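Local coordinates for protein tyrosine--tRNA ligase, mitochondrial (Coccidioides posadasii, PDB 5IJX) that probably attaches L-tyrosine to its cognate mitochondrial tRNA at the expense of ATP, this piece being the class I catalytic domain, at residues S36-L41 against A56-I61; S49-R54 against G280-L285. All blocks are in the same frame, centred on the assembly; numbering follows the deposited sequence.

Interaction 1: S36-L41 against A56-I61; sequences SFLSFL and ALDKLI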
loop_
_atom_site.group_PDB
_atom_site.type_symbol
_atom_site.label_atom_id
_atom_site.label_comp_id
_atom_site.label_asym_id
_atom_site.label_seq_id
_atom_site.Cartn_x
_atom_site.Cartn_y
_atom_site.Cartn_z
ATOM N N SER A 36 -2.279 37.563 17.398
ATOM C CA SER A 36 -1.764 36.306 16.880
ATOM C C SER A 36 -2.324 36.035 15.485
ATOM O O SER A 36 -3.321 36.622 15.057
ATOM C CB SER A 36 -2.118 35.151 17.816
ATOM O OG SER A 36 -3.493 34.819 17.717
ATOM N N PHE A 37 -1.666 35.117 14.775
ATOM C CA PHE A 37 -2.078 34.805 13.411
ATOM C C PHE A 37 -3.405 34.056 13.393
ATOM O O PHE A 37 -4.281 34.350 12.568
ATOM C CB PHE A 37 -0.988 33.991 12.717
ATOM C CG PHE A 37 -1.275 33.700 11.272
ATOM C CD1 PHE A 37 -1.251 34.716 10.331
ATOM C CD2 PHE A 37 -1.559 32.411 10.855
ATOM C CE1 PHE A 37 -1.511 34.450 8.999
ATOM C CE2 PHE A 37 -1.820 32.140 9.524
ATOM C CZ PHE A 37 -1.797 33.160 8.597
ATOM N N LEU A 38 -3.577 33.087 14.294
ATOM C CA LEU A 38 -4.828 32.337 14.344
ATOM C C LEU A 38 -5.998 33.253 14.680
ATOM O O LEU A 38 -7.046 33.208 14.026
ATOM C CB LEU A 38 -4.714 31.204 15.364
ATOM C CG LEU A 38 -5.887 30.228 15.417
ATOM C CD1 LEU A 38 -6.045 29.494 14.092
ATOM C CD2 LEU A 38 -5.697 29.242 16.558
ATOM N N SER A 39 -5.838 34.092 15.707
ATOM C CA SER A 39 -6.873 35.066 16.038
ATOM C C SER A 39 -7.251 35.898 14.818
ATOM O O SER A 39 -8.437 36.155 14.570
ATOM C CB SER A 39 -6.392 35.969 17.174
ATOM O OG SER A 39 -7.364 36.948 17.497
ATOM N N PHE A 40 -6.254 36.320 14.039
ATOM C CA PHE A 40 -6.529 37.106 12.842
ATOM C C PHE A 40 -7.348 36.304 11.838
ATOM O O PHE A 40 -8.375 36.780 11.338
ATOM C CB PHE A 40 -5.215 37.580 12.220
ATOM C CG PHE A 40 -5.388 38.298 10.915
ATOM C CD1 PHE A 40 -5.963 39.556 10.872
ATOM C CD2 PHE A 40 -4.966 37.717 9.733
ATOM C CE1 PHE A 40 -6.120 40.218 9.670
ATOM C CE2 PHE A 40 -5.119 38.375 8.528
ATOM C CZ PHE A 40 -5.697 39.627 8.497
ATOM N N LEU A 41 -6.911 35.078 11.529
ATOM C CA LEU A 41 -7.683 34.231 10.624
ATOM C C LEU A 41 -9.127 34.103 11.093
ATOM O O LEU A 41 -10.058 34.091 10.278
ATOM C CB LEU A 41 -7.042 32.844 10.511
ATOM C CG LEU A 41 -5.727 32.700 9.739
ATOM C CD1 LEU A 41 -5.331 31.234 9.684
ATOM C CD2 LEU A 41 -5.827 33.274 8.332
ATOM N N ALA A 56 -3.476 25.506 21.624
ATOM C CA ALA A 56 -2.188 24.885 21.335
ATOM C C ALA A 56 -1.680 25.290 19.957
ATOM O O ALA A 56 -0.479 25.515 19.770
ATOM C CB ALA A 56 -2.302 23.364 21.434
ATOM N N LEU A 57 -2.581 25.386 18.975
ATOM C CA LEU A 57 -2.174 25.793 17.634
ATOM C C LEU A 57 -1.788 27.265 17.602
ATOM O O LEU A 57 -0.774 27.634 16.996
ATOM C CB LEU A 57 -3.298 25.510 16.637
ATOM C CG LEU A 57 -3.092 26.052 15.219
ATOM C CD1 LEU A 57 -1.778 25.556 14.627
ATOM C CD2 LEU A 57 -4.265 25.664 14.328
ATOM N N ASP A 58 -2.593 28.123 18.232
ATOM C CA ASP A 58 -2.209 29.522 18.381
ATOM C C ASP A 58 -0.809 29.631 18.976
ATOM O O ASP A 58 0.037 30.392 18.490
ATOM C CB ASP A 58 -3.231 30.246 19.262
ATOM C CG ASP A 58 -3.246 31.742 19.033
ATOM O OD1 ASP A 58 -2.650 32.203 18.035
ATOM O OD2 ASP A 58 -3.866 32.460 19.844
ATOM N N LYS A 59 -0.549 28.850 20.027
ATOM C CA LYS A 59 0.772 28.824 20.646
ATOM C C LYS A 59 1.841 28.414 19.641
ATOM O O LYS A 59 2.895 29.053 19.541
ATOM C CB LYS A 59 0.753 27.866 21.838
ATOM C CG LYS A 59 2.017 27.863 22.679
ATOM C CD LYS A 59 1.838 26.989 23.918
ATOM C CE LYS A 59 2.433 25.610 23.722
ATOM N NZ LYS A 59 1.933 24.630 24.731
ATOM N N LEU A 60 1.588 27.340 18.891
ATOM C CA LEU A 60 2.552 26.868 17.903
ATOM C C LEU A 60 2.909 27.974 16.920
ATOM O O LEU A 60 4.084 28.316 16.745
ATOM C CB LEU A 60 1.984 25.657 17.162
ATOM C CG LEU A 60 2.813 25.149 15.976
ATOM C CD1 LEU A 60 4.109 24.513 16.456
ATOM C CD2 LEU A 60 2.008 24.170 15.145
ATOM N N ILE A 61 1.898 28.541 16.259
ATOM C CA ILE A 61 2.151 29.544 15.231
ATOM C C ILE A 61 2.867 30.746 15.829
ATOM O O ILE A 61 3.780 31.313 15.217
ATOM C CB ILE A 61 0.831 29.949 14.548
ATOM C CG1 ILE A 61 0.153 28.715 13.940
ATOM C CG2 ILE A 61 1.085 31.002 13.480
ATOM C CD1 ILE A 61 -1.204 28.987 13.319
#
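Ser36 and Asp58 make the polar half of this contact, and Leu38, Leu57, Phe37 and Ile61 the apolar half. Ser36 sits at the N-cap of helix 37-43 and points its hydroxyl across to helix 54-63, where its OG donates to Asp58 OD1 at 2.8 Å, meeting the carboxylate on the syn lone pair of OD1. The same OG accepts from the backbone N of Ser39 at 3.2 Å, so one hydroxyl caps its own helix and grips the next. Chi1 of 74° sets OG between the backbone N and the carbonyl carbon, where it can serve both. Asp58 has CG anti to its backbone N (chi1 -157°), which carries CG toward helix 37-43; OD1 lies 3.5 Å from Leu38 CB, and Leu38 CD2 tucks against Asp58 CB at 3.8 Å. The other methyl of Leu38, CD1, meets Leu57 CD2 at 4.2 Å. One turn on in helix 54-63, Ile61 CG2 lies against Phe37 CB at 3.7 Å, their side chains crossing obliquely; Leu41 CG sits above one face of the Phe37 ring, offset toward its rim. The short segments run at 120° to each other, 9.4 Å apart at closest approach. Asp58 OD2 also forms a salt bridge with Arg54. The carboxylate therefore ties a capping serine to an arginine, and its negative charge near the start of helix 37-43 would probably be stabilised by that helix's dipole.

Interaction 2: S49-R54 against G280-L285; sequences SVVGQR and GITTPL
Strand 49-51 forms one edge of the central mixed sheet of the class I synthetase catalytic domain, a Rossmann-type fold, and pairs antiparallel with strand 279-283. Ser49 and Thr282 form a hydrogen-bonded pair: Ser49 N donates to Thr282 O at 3.0 Å, and Thr282 N returns a bond of 2.9 Å to Ser49 O. Their hydroxyls join as well, Ser49 OG donating to Thr282 OG1 at 2.7 Å. The pairing puts both side chains on one face of the sheet, and with each oxygen between its own backbone N and carbonyl carbon (chi1 79° and 57°) the two hydroxyls meet. Val50 and Ile281 are the non-hydrogen-bonded pair in the middle, and Val50 CA makes a CA-H...O contact of 3.6 Å with Gly280 O. Gly280 and Val51 close the pairing with a second pair of backbone bonds. Val51 N donates to Gly280 O at 2.9 Å and Gly280 N to Val51 O at 3.0 Å. Val51 CG2 lies over the bare backbone of Gly280, 3.9 Å from its CA, so the absence of a side chain there lets the valine sit close. Strand 279-283 bonds on its other edge to strand 233-239 through Ile281 and Thr283. The face bearing Ser49 and Val51 meets helix 243-259, while Val50 and Ile281 on the opposite face pack on Leu57 of helix 54-63; Ile281 also touches helix 84-95.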
loop_
_atom_site.group_PDB
_atom_site.type_symbol
_atom_site.label_atom_id
_atom_site.label_comp_id
_atom_site.label_asym_id
_atom_site.label_seq_id
_atom_site.Cartn_x
_atom_site.Cartn_y
_atom_site.Cartn_z
ATOM N N SER A 49 -13.173 25.614 11.802
ATOM C CA SER A 49 -12.840 24.918 13.041
ATOM C C SER A 49 -11.361 24.557 13.013
ATOM O O SER A 49 -10.705 24.604 11.968
ATOM C CB SER A 49 -13.700 23.666 13.247
ATOM O OG SER A 49 -13.229 22.590 12.459
ATOM N N VAL A 50 -10.848 24.200 14.188
ATOM C CA VAL A 50 -9.470 23.761 14.361
ATOM C C VAL A 50 -9.474 22.267 14.640
ATOM O O VAL A 50 -10.253 21.789 15.474
ATOM C CB VAL A 50 -8.778 24.518 15.507
ATOM C CG1 VAL A 50 -7.407 23.914 15.796
ATOM C CG2 VAL A 50 -8.652 25.995 15.169
ATOM N N VAL A 51 -8.603 21.537 13.952
ATOM C CA VAL A 51 -8.370 20.129 14.249
ATOM C C VAL A 51 -7.179 20.070 15.197
ATOM O O VAL A 51 -6.046 20.377 14.808
ATOM C CB VAL A 51 -8.122 19.307 12.978
ATOM C CG1 VAL A 51 -8.414 17.833 13.244
ATOM C CG2 VAL A 51 -8.979 19.817 11.826
ATOM N N GLY A 52 -7.441 19.684 16.441
ATOM C CA GLY A 52 -6.495 19.811 17.532
ATOM C C GLY A 52 -6.957 20.863 18.527
ATOM O O GLY A 52 -7.994 21.508 18.364
ATOM N N GLN A 53 -6.159 21.026 19.580
ATOM C CA GLN A 53 -6.446 22.053 20.573
ATOM C C GLN A 53 -6.173 23.429 19.973
ATOM O O GLN A 53 -5.065 23.702 19.500
ATOM C CB GLN A 53 -5.617 21.829 21.834
ATOM C CG GLN A 53 -6.314 20.968 22.877
ATOM C CD GLN A 53 -5.619 21.006 24.225
ATOM O OE1 GLN A 53 -4.620 21.703 24.402
ATOM N NE2 GLN A 53 -6.148 20.258 25.185
ATOM N N ARG A 54 -7.191 24.290 19.990
ATOM C CA ARG A 54 -7.092 25.590 19.331
ATOM C C ARG A 54 -5.973 26.433 19.935
ATOM O O ARG A 54 -5.093 26.929 19.219
ATOM C CB ARG A 54 -8.440 26.309 19.424
ATOM C CG ARG A 54 -8.494 27.659 18.733
ATOM C CD ARG A 54 -8.202 28.793 19.699
ATOM N NE ARG A 54 -8.244 30.096 19.039
ATOM C CZ ARG A 54 -7.501 31.142 19.385
ATOM N NH1 ARG A 54 -6.632 31.054 20.385
ATOM N NH2 ARG A 54 -7.617 32.282 18.721
ATOM N N GLY A 280 -4.617 21.076 12.317
ATOM C CA GLY A 280 -5.422 21.293 11.136
ATOM C C GLY A 280 -6.292 22.526 11.278
ATOM O O GLY A 280 -6.612 22.968 12.383
ATOM N N ILE A 281 -6.674 23.075 10.124
ATOM C CA ILE A 281 -7.629 24.173 10.048
ATOM C C ILE A 281 -8.616 23.875 8.928
ATOM O O ILE A 281 -8.215 23.502 7.819
ATOM C CB ILE A 281 -6.942 25.533 9.811
ATOM C CG1 ILE A 281 -5.916 25.811 10.913
ATOM C CG2 ILE A 281 -7.985 26.651 9.771
ATOM C CD1 ILE A 281 -5.088 27.058 10.681
ATOM N N THR A 282 -9.904 24.041 9.221
ATOM C CA THR A 282 -10.968 23.863 8.243
ATOM C C THR A 282 -11.694 25.188 8.064
ATOM O O THR A 282 -12.056 25.844 9.051
ATOM C CB THR A 282 -11.960 22.776 8.672
ATOM O OG1 THR A 282 -12.510 23.103 9.954
ATOM C CG2 THR A 282 -11.275 21.416 8.736
ATOM N N THR A 283 -11.901 25.568 6.806
ATOM C CA THR A 283 -12.574 26.798 6.426
ATOM C C THR A 283 -14.067 26.566 6.267
ATOM O O THR A 283 -14.522 25.424 6.158
ATOM C CB THR A 283 -12.011 27.321 5.109
ATOM O OG1 THR A 283 -12.418 26.457 4.043
ATOM C CG2 THR A 283 -10.493 27.376 5.154
ATOM N N PRO A 284 -14.862 27.637 6.249
ATOM C CA PRO A 284 -16.296 27.481 5.967
ATOM C C PRO A 284 -16.560 26.883 4.594
ATOM O O PRO A 284 -15.625 26.579 3.845
ATOM C CB PRO A 284 -16.828 28.916 6.065
ATOM C CG PRO A 284 -15.859 29.618 6.959
ATOM C CD PRO A 284 -14.525 29.010 6.663
ATOM N N LEU A 285 -17.835 26.710 4.255
ATOM C CA LEU A 285 -18.249 26.188 2.960
ATOM C C LEU A 285 -19.110 27.228 2.258
ATOM O O LEU A 285 -20.049 27.767 2.853
ATOM C CB LEU A 285 -19.022 24.874 3.114
ATOM C CG LEU A 285 -18.221 23.673 3.621
ATOM C CD1 LEU A 285 -19.155 22.512 3.918
ATOM C CD2 LEU A 285 -17.160 23.258 2.613
#

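How the interactions relate
Three of the four segments lie in one run of chain, helix 37-43, strand 49-51 and helix 54-63, while 280-285 comes in from far along the sequence; the strand of interaction 2 thus lies between the two helices of interaction 1. Both contacts are largely buried. Interaction 1 packs helix on helix through side chains, with one charged group; interaction 2 is mainly backbone bonding at the edge of the sheet, supplemented by a hydroxyl pair. Leu57 joins them, its CD2 lying 3.8 Å from Ile281 CG1 and 3.9 Å from Val50 CG1. Helix 54-63 rests through Leu57 on the face carrying Val50 and Ile281, while helix 37-43 packs on helix 54-63, Leu38 CD2 reaching Arg54 O at 3.6 Å.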